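PDB 4CVU: beta-mannosidase, which probably hydrolyses beta-mannosides, releasing terminal mannose from their non-reducing ends, as a fungal member of glycoside hydrolase family 2. Local coordinates for residues L704-N709 / P715-L720; W200-A205 / N388-D393; D459-V464 / I518-N523; W190-Q195 / V465-Y470. All blocks are in the same frame, centred on the assembly; numbering follows the deposited sequence.

Followed from the N terminus, the chain first reaches 190-195 and then 200-205, both in the loop region of the galactose-binding-like domain that turns toward the barrel. Contact 2 joins 200-205 to the end of strand 380-389, and it is nested inside the longer loop that contact 4 closes on helix 458-475. Contact 3 uses the preceding turns of that same helix and pairs them with helix 506-528, so contacts 3 and 4 cross along the chain. Contact 1 comes last, a short loop following strand 702-705. It touches contact 2, since strands 702-705 and 380-389 are neighbours, and L708 N lies 2.9 Å from N388 O.

Contact 1 of 4, residues L704-N709 / P715-L720; sequences LYWQLN and PTWAGL
Three backbone bonds carry most of the polar link between W706-L708 and W717-L720. Q707 N donates to W717 O at 3.1 Å, approaching from above the carbonyl plane. L708 O is gripped twice: L720 N meets it at 2.9 Å nearly along the C=O axis, while G719 N comes in at 3.0 Å from above its plane. A weak bond from G719 N to Q707 O adds to this, and the CA-H of A718 points at the same Q707 oxygen.

The aromatic part is a T-shaped pair. W706 turns the edge of its five-membered ring onto a face of W717, with planes at 77° and centroids 4.9 Å apart; CD1 of W706 also presses on CB of W717 at 3.4 Å.

Q707 follows a cis peptide bond, as seen at the end of the last barrel strand in many clan GH-A enzymes. Its CG sits between the backbone N and the carbonyl carbon (chi1 57°), which lays the chain over A718. There NE2 is fixed by an almost straight bond to N709 O of 2.8 Å. OE1 takes a weak bond from W706 NE1 and rests 3.3 Å from W717 CE3, its amide nearly parallel to that indole. L708 and L720 meet through their CD1 methyls at 3.4 Å, a tight fit.

The whole contact is buried. Strand 702-705 runs beside strand 380-389, where N709 ND2 reaches I390 O just past the strand end; L708 also leans on strand 418-421, and L720 packs on P730 of helix 729-736.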
# COMPACT_ATOMS: atom_id res chain seq x y z
N LEU A 704 -34.86 -6.26 -7.77
CA LEU A 704 -33.73 -6.31 -6.80
C LEU A 704 -32.45 -6.58 -7.55
O LEU A 704 -32.14 -7.72 -7.91
CB LEU A 704 -33.96 -7.40 -5.74
CG LEU A 704 -35.29 -7.40 -4.99
CD1 LEU A 704 -35.41 -8.60 -4.05
CD2 LEU A 704 -35.52 -6.12 -4.22
N TYR A 705 -31.69 -5.54 -7.83
CA TYR A 705 -30.47 -5.74 -8.59
C TYR A 705 -29.38 -6.50 -7.81
O TYR A 705 -29.33 -6.50 -6.56
CB TYR A 705 -29.97 -4.42 -9.20
CG TYR A 705 -29.36 -3.37 -8.25
CD1 TYR A 705 -28.10 -3.55 -7.70
CD2 TYR A 705 -30.03 -2.17 -7.98
CE1 TYR A 705 -27.53 -2.56 -6.89
CE2 TYR A 705 -29.47 -1.19 -7.17
CZ TYR A 705 -28.22 -1.38 -6.63
OH TYR A 705 -27.64 -0.41 -5.82
N TRP A 706 -28.53 -7.18 -8.58
CA TRP A 706 -27.36 -7.87 -8.04
C TRP A 706 -26.15 -6.98 -8.28
O TRP A 706 -25.79 -6.76 -9.44
CB TRP A 706 -27.17 -9.27 -8.71
CG TRP A 706 -26.09 -9.96 -7.97
CD1 TRP A 706 -24.77 -9.84 -8.20
CD2 TRP A 706 -26.22 -10.71 -6.76
NE1 TRP A 706 -24.05 -10.49 -7.25
CE2 TRP A 706 -24.92 -11.05 -6.34
CE3 TRP A 706 -27.31 -11.16 -6.01
CZ2 TRP A 706 -24.68 -11.80 -5.23
CZ3 TRP A 706 -27.07 -11.91 -4.88
CH2 TRP A 706 -25.75 -12.22 -4.49
N GLN A 707 -25.47 -6.43 -7.26
CA GLN A 707 -25.66 -6.64 -5.85
C GLN A 707 -25.49 -5.27 -5.20
O GLN A 707 -24.96 -4.35 -5.83
CB GLN A 707 -24.60 -7.60 -5.28
CG GLN A 707 -23.17 -7.13 -5.49
CD GLN A 707 -22.12 -8.22 -5.34
OE1 GLN A 707 -21.97 -9.07 -6.21
NE2 GLN A 707 -21.36 -8.17 -4.24
N LEU A 708 -26.00 -5.11 -3.99
CA LEU A 708 -25.96 -3.80 -3.37
C LEU A 708 -24.52 -3.45 -3.13
O LEU A 708 -24.07 -2.35 -3.49
CB LEU A 708 -26.73 -3.79 -2.04
CG LEU A 708 -26.48 -2.55 -1.12
CD1 LEU A 708 -27.12 -1.32 -1.69
CD2 LEU A 708 -27.07 -2.79 0.23
N ASN A 709 -23.80 -4.37 -2.49
CA ASN A 709 -22.60 -3.98 -1.74
C ASN A 709 -21.41 -4.93 -1.90
O ASN A 709 -21.59 -6.07 -2.37
CB ASN A 709 -22.96 -3.82 -0.26
CG ASN A 709 -23.36 -5.13 0.38
OD1 ASN A 709 -24.23 -5.84 -0.13
ND2 ASN A 709 -22.74 -5.46 1.51
N PRO A 715 -13.14 -6.00 -8.42
CA PRO A 715 -14.19 -5.78 -9.43
C PRO A 715 -15.36 -6.72 -9.20
O PRO A 715 -15.17 -7.93 -9.16
CB PRO A 715 -13.49 -6.05 -10.74
CG PRO A 715 -12.33 -6.86 -10.43
CD PRO A 715 -11.95 -6.64 -8.99
N THR A 716 -16.55 -6.15 -8.99
CA THR A 716 -17.76 -6.96 -8.77
C THR A 716 -19.05 -6.34 -9.32
O THR A 716 -19.07 -5.29 -9.97
CB THR A 716 -18.03 -7.13 -7.26
OG1 THR A 716 -18.66 -5.93 -6.80
CG2 THR A 716 -16.72 -7.44 -6.40
N TRP A 717 -20.17 -6.94 -8.96
CA TRP A 717 -21.50 -6.42 -9.31
C TRP A 717 -22.01 -5.31 -8.34
O TRP A 717 -23.13 -4.81 -8.51
CB TRP A 717 -22.52 -7.57 -9.37
CG TRP A 717 -22.20 -8.74 -10.25
CD1 TRP A 717 -22.78 -9.02 -11.48
CD2 TRP A 717 -21.32 -9.85 -9.98
NE1 TRP A 717 -22.25 -10.15 -12.01
CE2 TRP A 717 -21.37 -10.70 -11.11
CE3 TRP A 717 -20.45 -10.18 -8.93
CZ2 TRP A 717 -20.58 -11.85 -11.22
CZ3 TRP A 717 -19.68 -11.33 -9.03
CH2 TRP A 717 -19.74 -12.16 -10.18
N ALA A 718 -21.22 -4.95 -7.32
CA ALA A 718 -21.66 -4.00 -6.31
C ALA A 718 -21.95 -2.63 -6.87
O ALA A 718 -21.36 -2.23 -7.90
CB ALA A 718 -20.60 -3.90 -5.19
N GLY A 719 -22.89 -1.92 -6.23
CA GLY A 719 -23.12 -0.53 -6.46
C GLY A 719 -22.43 0.29 -5.35
O GLY A 719 -22.13 1.43 -5.56
N LEU A 720 -22.21 -0.31 -4.21
CA LEU A 720 -21.54 0.37 -3.06
C LEU A 720 -20.28 -0.40 -2.75
O LEU A 720 -20.33 -1.60 -2.51
CB LEU A 720 -22.44 0.37 -1.84
CG LEU A 720 -23.88 0.89 -1.97
CD1 LEU A 720 -24.58 0.73 -0.64
CD2 LEU A 720 -23.99 2.32 -2.46

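Contact 2 of 4, residues W200-A205 / N388-D393; sequences WDWGPA and NLIPPD
The indole of W202 is covered on both faces: I390 presses its CD1 methyl onto one, and the other is met by CD1 of W200 from the same loop. This is domain-to-barrel packing in a family 2 glycoside hydrolase. A loop in the galactose-binding-like domain reaches the mouth of the (beta/alpha)8 barrel, where strand 380-389 ends. The I390 contact is a CH-pi interaction, the methyl standing 3.8 Å from the centroid of the six-membered ring and only 18° off its normal. P391 CD comes in obliquely, 4.4 Å from W202 CH2, and the backbones stay well apart. At the pyrrole side, CD1 of W202 comes within 3.2 Å of OE1 of Q707, a residue of contact 1.

The loop is a compact turn: W200 and G203 exchange two backbone hydrogen bonds, G203 N to W200 O and W200 N to G203 O, each 3.3 Å. That tight fold brings the two tryptophans together, and W202 turns its other face to I390.

Flanking I390 and P391 along the chain, N388 is bonded to R420 and Y705, and D393 forms salt bridges with R398 and R403. I390 has CG1 set between its backbone N and carbonyl carbon (chi1 65°), carrying CD1 out over the indole. Its CG2 branch reaches the same six-membered ring at another atom, W202 CZ2, at 4.0 Å.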
# COMPACT_ATOMS: atom_id res chain seq x y z
N TRP A 200 -16.17 -16.67 -2.71
CA TRP A 200 -17.28 -16.55 -3.69
C TRP A 200 -16.73 -15.75 -4.87
O TRP A 200 -15.57 -15.28 -4.86
CB TRP A 200 -18.55 -15.93 -3.05
CG TRP A 200 -19.92 -16.50 -3.56
CD1 TRP A 200 -20.70 -15.98 -4.53
CD2 TRP A 200 -20.60 -17.68 -3.09
NE1 TRP A 200 -21.82 -16.76 -4.73
CE2 TRP A 200 -21.78 -17.81 -3.86
CE3 TRP A 200 -20.32 -18.64 -2.12
CZ2 TRP A 200 -22.69 -18.85 -3.68
CZ3 TRP A 200 -21.25 -19.68 -1.92
CH2 TRP A 200 -22.43 -19.77 -2.71
N ASP A 201 -17.57 -15.58 -5.89
CA ASP A 201 -17.16 -14.88 -7.08
C ASP A 201 -17.12 -13.35 -6.92
O ASP A 201 -16.81 -12.68 -7.87
CB ASP A 201 -17.98 -15.29 -8.34
CG ASP A 201 -19.46 -15.07 -8.20
OD1 ASP A 201 -19.97 -14.52 -7.19
OD2 ASP A 201 -20.17 -15.44 -9.17
N TRP A 202 -17.33 -12.85 -5.70
CA TRP A 202 -17.09 -11.46 -5.37
C TRP A 202 -16.29 -11.28 -4.08
O TRP A 202 -16.21 -10.18 -3.62
CB TRP A 202 -18.40 -10.64 -5.22
CG TRP A 202 -19.53 -11.43 -4.68
CD1 TRP A 202 -20.62 -11.88 -5.39
CD2 TRP A 202 -19.67 -11.93 -3.36
NE1 TRP A 202 -21.43 -12.62 -4.58
CE2 TRP A 202 -20.87 -12.65 -3.32
CE3 TRP A 202 -18.90 -11.83 -2.18
CZ2 TRP A 202 -21.31 -13.28 -2.17
CZ3 TRP A 202 -19.36 -12.41 -1.05
CH2 TRP A 202 -20.54 -13.13 -1.03
N GLY A 203 -15.76 -12.33 -3.50
CA GLY A 203 -15.11 -12.22 -2.15
C GLY A 203 -14.06 -13.26 -1.92
O GLY A 203 -13.95 -14.25 -2.69
N PRO A 204 -13.22 -13.05 -0.87
CA PRO A 204 -12.08 -13.90 -0.52
C PRO A 204 -12.51 -15.10 0.32
O PRO A 204 -13.71 -15.23 0.72
CB PRO A 204 -11.19 -12.95 0.32
CG PRO A 204 -12.17 -12.06 1.00
CD PRO A 204 -13.34 -11.89 0.04
N ALA A 205 -11.55 -15.98 0.60
CA ALA A 205 -11.82 -17.20 1.32
C ALA A 205 -10.95 -17.31 2.54
O ALA A 205 -9.99 -18.11 2.53
CB ALA A 205 -11.55 -18.39 0.42
N ASN A 388 -29.63 -6.93 -3.61
CA ASN A 388 -29.21 -8.07 -2.79
C ASN A 388 -28.09 -7.64 -1.83
O ASN A 388 -27.10 -7.10 -2.23
CB ASN A 388 -28.71 -9.17 -3.67
CG ASN A 388 -29.86 -9.84 -4.45
OD1 ASN A 388 -30.34 -10.93 -4.07
ND2 ASN A 388 -30.29 -9.23 -5.51
N LEU A 389 -28.31 -7.87 -0.56
CA LEU A 389 -27.33 -7.55 0.48
C LEU A 389 -26.47 -8.78 0.72
O LEU A 389 -26.98 -9.85 1.07
CB LEU A 389 -28.07 -7.19 1.76
CG LEU A 389 -27.17 -6.95 2.97
CD1 LEU A 389 -26.37 -5.69 2.74
CD2 LEU A 389 -28.03 -6.86 4.22
N ILE A 390 -25.17 -8.61 0.55
CA ILE A 390 -24.20 -9.65 0.87
C ILE A 390 -23.46 -9.21 2.15
O ILE A 390 -23.59 -8.06 2.58
CB ILE A 390 -23.21 -9.91 -0.28
CG1 ILE A 390 -22.34 -8.69 -0.54
CG2 ILE A 390 -23.95 -10.34 -1.55
CD1 ILE A 390 -20.92 -9.01 -0.91
N PRO A 391 -22.74 -10.12 2.79
CA PRO A 391 -22.05 -9.69 4.03
C PRO A 391 -21.11 -8.52 3.75
O PRO A 391 -20.31 -8.59 2.82
CB PRO A 391 -21.27 -10.92 4.45
CG PRO A 391 -21.99 -12.05 3.80
CD PRO A 391 -22.52 -11.55 2.51
N PRO A 392 -21.20 -7.45 4.54
CA PRO A 392 -20.29 -6.27 4.32
C PRO A 392 -18.79 -6.52 4.63
O PRO A 392 -17.96 -5.71 4.23
CB PRO A 392 -20.84 -5.23 5.30
CG PRO A 392 -21.37 -6.08 6.42
CD PRO A 392 -22.00 -7.29 5.75
N ASP A 393 -18.45 -7.64 5.28
CA ASP A 393 -17.09 -7.88 5.71
C ASP A 393 -16.86 -9.37 5.73
O ASP A 393 -17.80 -10.16 5.87
CB ASP A 393 -16.87 -7.22 7.07
CG ASP A 393 -15.40 -6.85 7.36
OD1 ASP A 393 -14.60 -7.76 7.75
OD2 ASP A 393 -15.03 -5.65 7.23

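Contact 3 of 4, residues D459-V464 / I518-N523; sequences DFKANV and ITTLFN. With MAN (alpha-D-mannopyranose), chain E.
N523 OD1 accepts a 2.8 Å hydrogen bond from O4 of the alpha-mannose of chain E, the shortest polar bond here. The other end of the same amide is fixed within the helix: N523 ND2 donates to T519 O at 3.0 Å, in the carbonyl plane and on a lone pair. With that N-H committed, OD1 is turned out to the sugar, part of a glycan carried by the protein and not of a substrate site.

Between the helices themselves two pairs make the contact, with no hydrogen bond across it. V464 puts CG1, anti to its backbone N (chi1 167°), against CD1 of L521 at 3.8 Å, the two side chains crossing at about a right angle. K461 runs its aliphatic chain past T520, with CE 3.7 Å from OG1 and CG 4.1 Å from CG2; the T520 hydroxyl has its hydrogen bond to N515 O, beside a wider pi-type turn of the helix.

Helix 458-475 lies in the chain between barrel strands 442-446 and 481-485, and helix 506-528 comes after helix 490-501; the two pack side against side here. V465 and I468 extend the seam onto T520 and L521, and I518 and F522 pack on strand 554-556.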
# COMPACT_ATOMS: atom_id res chain seq x y z
N ASP A 459 -28.11 -36.88 11.42
CA ASP A 459 -27.36 -35.96 12.27
C ASP A 459 -27.28 -34.55 11.66
O ASP A 459 -27.42 -33.57 12.39
CB ASP A 459 -25.93 -36.48 12.55
CG ASP A 459 -25.90 -37.54 13.66
OD1 ASP A 459 -26.91 -37.72 14.38
OD2 ASP A 459 -24.84 -38.18 13.83
N PHE A 460 -27.04 -34.48 10.35
CA PHE A 460 -26.97 -33.18 9.63
C PHE A 460 -28.30 -32.44 9.76
O PHE A 460 -28.35 -31.28 10.18
CB PHE A 460 -26.60 -33.38 8.16
CG PHE A 460 -26.45 -32.08 7.37
CD1 PHE A 460 -25.25 -31.38 7.39
CD2 PHE A 460 -27.51 -31.60 6.60
CE1 PHE A 460 -25.10 -30.20 6.66
CE2 PHE A 460 -27.37 -30.42 5.87
CZ PHE A 460 -26.17 -29.72 5.90
N LYS A 461 -29.38 -33.13 9.43
CA LYS A 461 -30.72 -32.57 9.64
C LYS A 461 -30.96 -32.11 11.07
O LYS A 461 -31.48 -31.00 11.29
CB LYS A 461 -31.79 -33.58 9.26
CG LYS A 461 -33.21 -33.06 9.38
CD LYS A 461 -34.24 -34.21 9.36
CE LYS A 461 -34.33 -34.84 7.99
NZ LYS A 461 -34.98 -36.17 8.05
N ALA A 462 -30.63 -32.95 12.04
CA ALA A 462 -30.85 -32.56 13.44
C ALA A 462 -30.14 -31.21 13.72
O ALA A 462 -30.70 -30.34 14.35
CB ALA A 462 -30.38 -33.64 14.39
N ASN A 463 -28.92 -31.07 13.20
CA ASN A 463 -28.13 -29.84 13.37
C ASN A 463 -28.84 -28.66 12.68
O ASN A 463 -29.05 -27.63 13.29
CB ASN A 463 -26.70 -30.02 12.81
CG ASN A 463 -25.72 -28.98 13.34
OD1 ASN A 463 -26.07 -28.11 14.11
ND2 ASN A 463 -24.48 -29.07 12.91
N VAL A 464 -29.26 -28.87 11.44
CA VAL A 464 -30.01 -27.84 10.70
C VAL A 464 -31.26 -27.41 11.47
O VAL A 464 -31.57 -26.22 11.59
CB VAL A 464 -30.41 -28.34 9.29
CG1 VAL A 464 -31.43 -27.42 8.66
CG2 VAL A 464 -29.18 -28.41 8.38
N ILE A 518 -38.52 -28.72 2.45
CA ILE A 518 -39.97 -28.55 2.51
C ILE A 518 -40.56 -29.26 3.75
O ILE A 518 -41.07 -28.62 4.65
CB ILE A 518 -40.64 -29.03 1.22
CG1 ILE A 518 -40.09 -28.27 0.01
CG2 ILE A 518 -42.15 -28.85 1.29
CD1 ILE A 518 -40.62 -28.78 -1.32
N THR A 519 -40.47 -30.59 3.78
CA THR A 519 -41.03 -31.40 4.86
C THR A 519 -40.44 -30.97 6.21
O THR A 519 -41.18 -30.63 7.10
CB THR A 519 -40.83 -32.92 4.61
OG1 THR A 519 -41.27 -33.26 3.29
CG2 THR A 519 -41.63 -33.76 5.61
N THR A 520 -39.12 -30.90 6.35
CA THR A 520 -38.54 -30.52 7.65
C THR A 520 -38.66 -29.02 7.88
O THR A 520 -39.29 -28.57 8.84
CB THR A 520 -37.06 -30.91 7.77
OG1 THR A 520 -36.91 -32.29 7.46
CG2 THR A 520 -36.52 -30.66 9.18
N LEU A 521 -38.07 -28.25 6.97
CA LEU A 521 -37.98 -26.80 7.14
C LEU A 521 -39.34 -26.06 7.13
O LEU A 521 -39.56 -25.19 7.97
CB LEU A 521 -37.01 -26.19 6.12
CG LEU A 521 -35.53 -26.06 6.55
CD1 LEU A 521 -34.97 -27.23 7.32
CD2 LEU A 521 -34.65 -25.80 5.35
N PHE A 522 -40.23 -26.35 6.20
CA PHE A 522 -41.54 -25.65 6.23
C PHE A 522 -42.32 -25.97 7.50
O PHE A 522 -42.99 -25.11 8.05
CB PHE A 522 -42.42 -25.96 5.01
CG PHE A 522 -43.73 -25.19 4.98
CD1 PHE A 522 -43.73 -23.81 5.07
CD2 PHE A 522 -44.95 -25.85 4.86
CE1 PHE A 522 -44.91 -23.07 5.03
CE2 PHE A 522 -46.14 -25.14 4.83
CZ PHE A 522 -46.12 -23.74 4.92
N ASN A 523 -42.27 -27.24 7.93
CA ASN A 523 -42.91 -27.60 9.21
C ASN A 523 -42.31 -26.86 10.38
O ASN A 523 -43.03 -26.36 11.19
CB ASN A 523 -42.88 -29.11 9.47
CG ASN A 523 -44.14 -29.76 8.98
OD1 ASN A 523 -45.20 -29.52 9.54
ND2 ASN A 523 -44.05 -30.55 7.91
C1 MAN E . -46.29 -32.70 13.32
C2 MAN E . -46.14 -33.51 12.05
C3 MAN E . -46.14 -32.60 10.81
C4 MAN E . -47.45 -31.80 10.82
C5 MAN E . -47.49 -31.00 12.13
C6 MAN E . -48.74 -30.16 12.28
O2 MAN E . -47.30 -34.38 12.02
O3 MAN E . -46.09 -33.37 9.60
O4 MAN E . -47.56 -31.00 9.63
O5 MAN E . -47.46 -31.88 13.26
O6 MAN E . -48.71 -29.49 13.55

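Contact 4 of 4, residues W190-Q195 / V465-Y470; sequences WVRKEQ and VGEITY. With MAN (alpha-D-mannopyranose), chain B.
R192 comes up to E467 from the loop, and its chain curls around one carboxylate oxygen before gripping both. CB lies 4.0 Å from E467 OE1, and CG and CD each 3.9 Å from it; CG also has N463 beside it and CD the ring of F460. Bends at chi2 and chi3 (-52° and -47°) fold the chain so that its NE edge faces the acid. NE donates to OE1 at 2.9 Å, almost straight and in the guanidinium plane. Beyond CZ, NH2 donates to OE2 at 2.7 Å, tilted somewhat from that plane, and it has a second partner in Q448 O.

The result is a side-on, two-pronged salt bridge. Guanidinium and carboxylate are nearly coplanar, with 19° between planes, and both oxygens use their syn lone pairs. E467 reaches out on an extended chain, crossing R192 at about a right angle. Its carboxylate is further held by N130 ND2 at OE1 and Y427 OH at OE2, so each oxygen has at least two partners, which would favour the charged form.

On another side of the helix, T469 CB and V465 CG1 touch a mannose of an attached glycan, 3.8 and 3.6 Å from its O4 and O6. The bridge is a buried interdomain ion pair, tying the galactose-binding-like domain of this family 2 enzyme to an outer helix of its (beta/alpha)8 barrel.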
# COMPACT_ATOMS: atom_id res chain seq x y z
N TRP A 190 -20.64 -29.74 3.79
CA TRP A 190 -20.59 -30.57 5.01
C TRP A 190 -20.57 -29.76 6.30
O TRP A 190 -20.67 -30.33 7.37
CB TRP A 190 -19.37 -31.54 4.98
CG TRP A 190 -19.64 -32.66 4.08
CD1 TRP A 190 -19.10 -32.88 2.85
CD2 TRP A 190 -20.60 -33.69 4.28
NE1 TRP A 190 -19.65 -34.00 2.27
CE2 TRP A 190 -20.58 -34.51 3.13
CE3 TRP A 190 -21.46 -34.02 5.34
CZ2 TRP A 190 -21.40 -35.64 3.01
CZ3 TRP A 190 -22.27 -35.15 5.22
CH2 TRP A 190 -22.23 -35.94 4.07
N VAL A 191 -20.46 -28.44 6.20
CA VAL A 191 -20.33 -27.63 7.43
C VAL A 191 -21.37 -26.52 7.51
O VAL A 191 -21.56 -25.78 6.57
CB VAL A 191 -18.91 -27.08 7.61
CG1 VAL A 191 -18.44 -26.29 6.38
CG2 VAL A 191 -18.83 -26.21 8.86
N ARG A 192 -22.02 -26.41 8.66
CA ARG A 192 -22.93 -25.31 8.92
C ARG A 192 -22.14 -24.07 9.34
O ARG A 192 -22.04 -23.72 10.53
CB ARG A 192 -23.95 -25.73 10.00
CG ARG A 192 -24.75 -26.94 9.62
CD ARG A 192 -25.39 -26.81 8.27
NE ARG A 192 -26.04 -25.50 8.14
CZ ARG A 192 -26.14 -24.79 7.02
NH1 ARG A 192 -25.64 -25.22 5.87
NH2 ARG A 192 -26.78 -23.62 7.04
N LYS A 193 -21.58 -23.42 8.31
CA LYS A 193 -20.74 -22.22 8.40
C LYS A 193 -21.09 -21.41 7.16
O LYS A 193 -21.51 -21.96 6.09
CB LYS A 193 -19.23 -22.58 8.45
CG LYS A 193 -18.24 -21.40 8.53
CD LYS A 193 -16.84 -21.84 8.95
CE LYS A 193 -15.76 -20.74 8.88
NZ LYS A 193 -16.29 -19.38 9.17
N GLU A 194 -20.96 -20.11 7.31
CA GLU A 194 -21.29 -19.13 6.27
C GLU A 194 -20.54 -19.57 5.05
O GLU A 194 -19.35 -19.69 5.02
CB GLU A 194 -20.89 -17.73 6.78
CG GLU A 194 -20.87 -16.61 5.76
CD GLU A 194 -20.64 -15.21 6.35
OE1 GLU A 194 -19.51 -14.94 6.71
OE2 GLU A 194 -21.54 -14.40 6.44
N GLN A 195 -21.29 -19.87 3.99
CA GLN A 195 -20.71 -20.48 2.86
C GLN A 195 -19.69 -19.64 2.12
O GLN A 195 -18.76 -20.19 1.60
CB GLN A 195 -21.80 -21.03 1.93
CG GLN A 195 -22.72 -22.00 2.61
CD GLN A 195 -22.22 -23.43 2.70
OE1 GLN A 195 -22.44 -24.26 1.80
NE2 GLN A 195 -21.58 -23.76 3.82
N VAL A 465 -32.00 -28.39 12.02
CA VAL A 465 -33.23 -28.10 12.76
C VAL A 465 -32.92 -27.25 13.99
O VAL A 465 -33.67 -26.33 14.31
CB VAL A 465 -33.98 -29.42 13.13
CG1 VAL A 465 -35.00 -29.17 14.22
CG2 VAL A 465 -34.63 -30.03 11.89
N GLY A 466 -31.81 -27.51 14.66
CA GLY A 466 -31.39 -26.63 15.77
C GLY A 466 -31.26 -25.20 15.23
O GLY A 466 -31.75 -24.25 15.83
N GLU A 467 -30.65 -25.11 14.06
CA GLU A 467 -30.38 -23.82 13.39
C GLU A 467 -31.65 -23.14 12.93
O GLU A 467 -31.87 -21.98 13.27
CB GLU A 467 -29.40 -24.04 12.24
CG GLU A 467 -29.50 -23.11 11.06
CD GLU A 467 -28.51 -23.50 9.99
OE1 GLU A 467 -27.70 -24.41 10.23
OE2 GLU A 467 -28.55 -22.89 8.89
N ILE A 468 -32.49 -23.83 12.16
CA ILE A 468 -33.71 -23.20 11.68
C ILE A 468 -34.63 -22.78 12.84
O ILE A 468 -35.20 -21.71 12.79
CB ILE A 468 -34.50 -24.09 10.71
CG1 ILE A 468 -33.62 -24.53 9.54
CG2 ILE A 468 -35.69 -23.34 10.18
CD1 ILE A 468 -32.94 -23.40 8.81
N THR A 469 -34.75 -23.63 13.86
CA THR A 469 -35.62 -23.36 15.00
C THR A 469 -35.16 -22.14 15.82
O THR A 469 -35.95 -21.26 16.16
CB THR A 469 -35.72 -24.60 15.94
OG1 THR A 469 -36.21 -25.74 15.20
CG2 THR A 469 -36.65 -24.31 17.09
N TYR A 470 -33.88 -22.09 16.13
CA TYR A 470 -33.31 -20.95 16.86
C TYR A 470 -33.49 -19.60 16.10
O TYR A 470 -34.00 -18.63 16.64
CB TYR A 470 -31.83 -21.18 17.12
CG TYR A 470 -31.16 -19.96 17.73
CD1 TYR A 470 -31.52 -19.51 18.99
CD2 TYR A 470 -30.19 -19.23 17.02
CE1 TYR A 470 -30.93 -18.39 19.55
CE2 TYR A 470 -29.58 -18.11 17.58
CZ TYR A 470 -29.95 -17.69 18.84
OH TYR A 470 -29.37 -16.59 19.41
C1 MAN B . -34.47 -28.25 21.59
C2 MAN B . -33.18 -27.52 21.89
C3 MAN B . -33.06 -26.28 21.01
C4 MAN B . -33.19 -26.65 19.54
C5 MAN B . -34.44 -27.50 19.31
C6 MAN B . -34.52 -28.08 17.91
O2 MAN B . -32.10 -28.38 21.61
O3 MAN B . -31.85 -25.64 21.27
O4 MAN B . -33.32 -25.44 18.79
O5 MAN B . -34.52 -28.60 20.22
O6 MAN B . -35.80 -28.68 17.71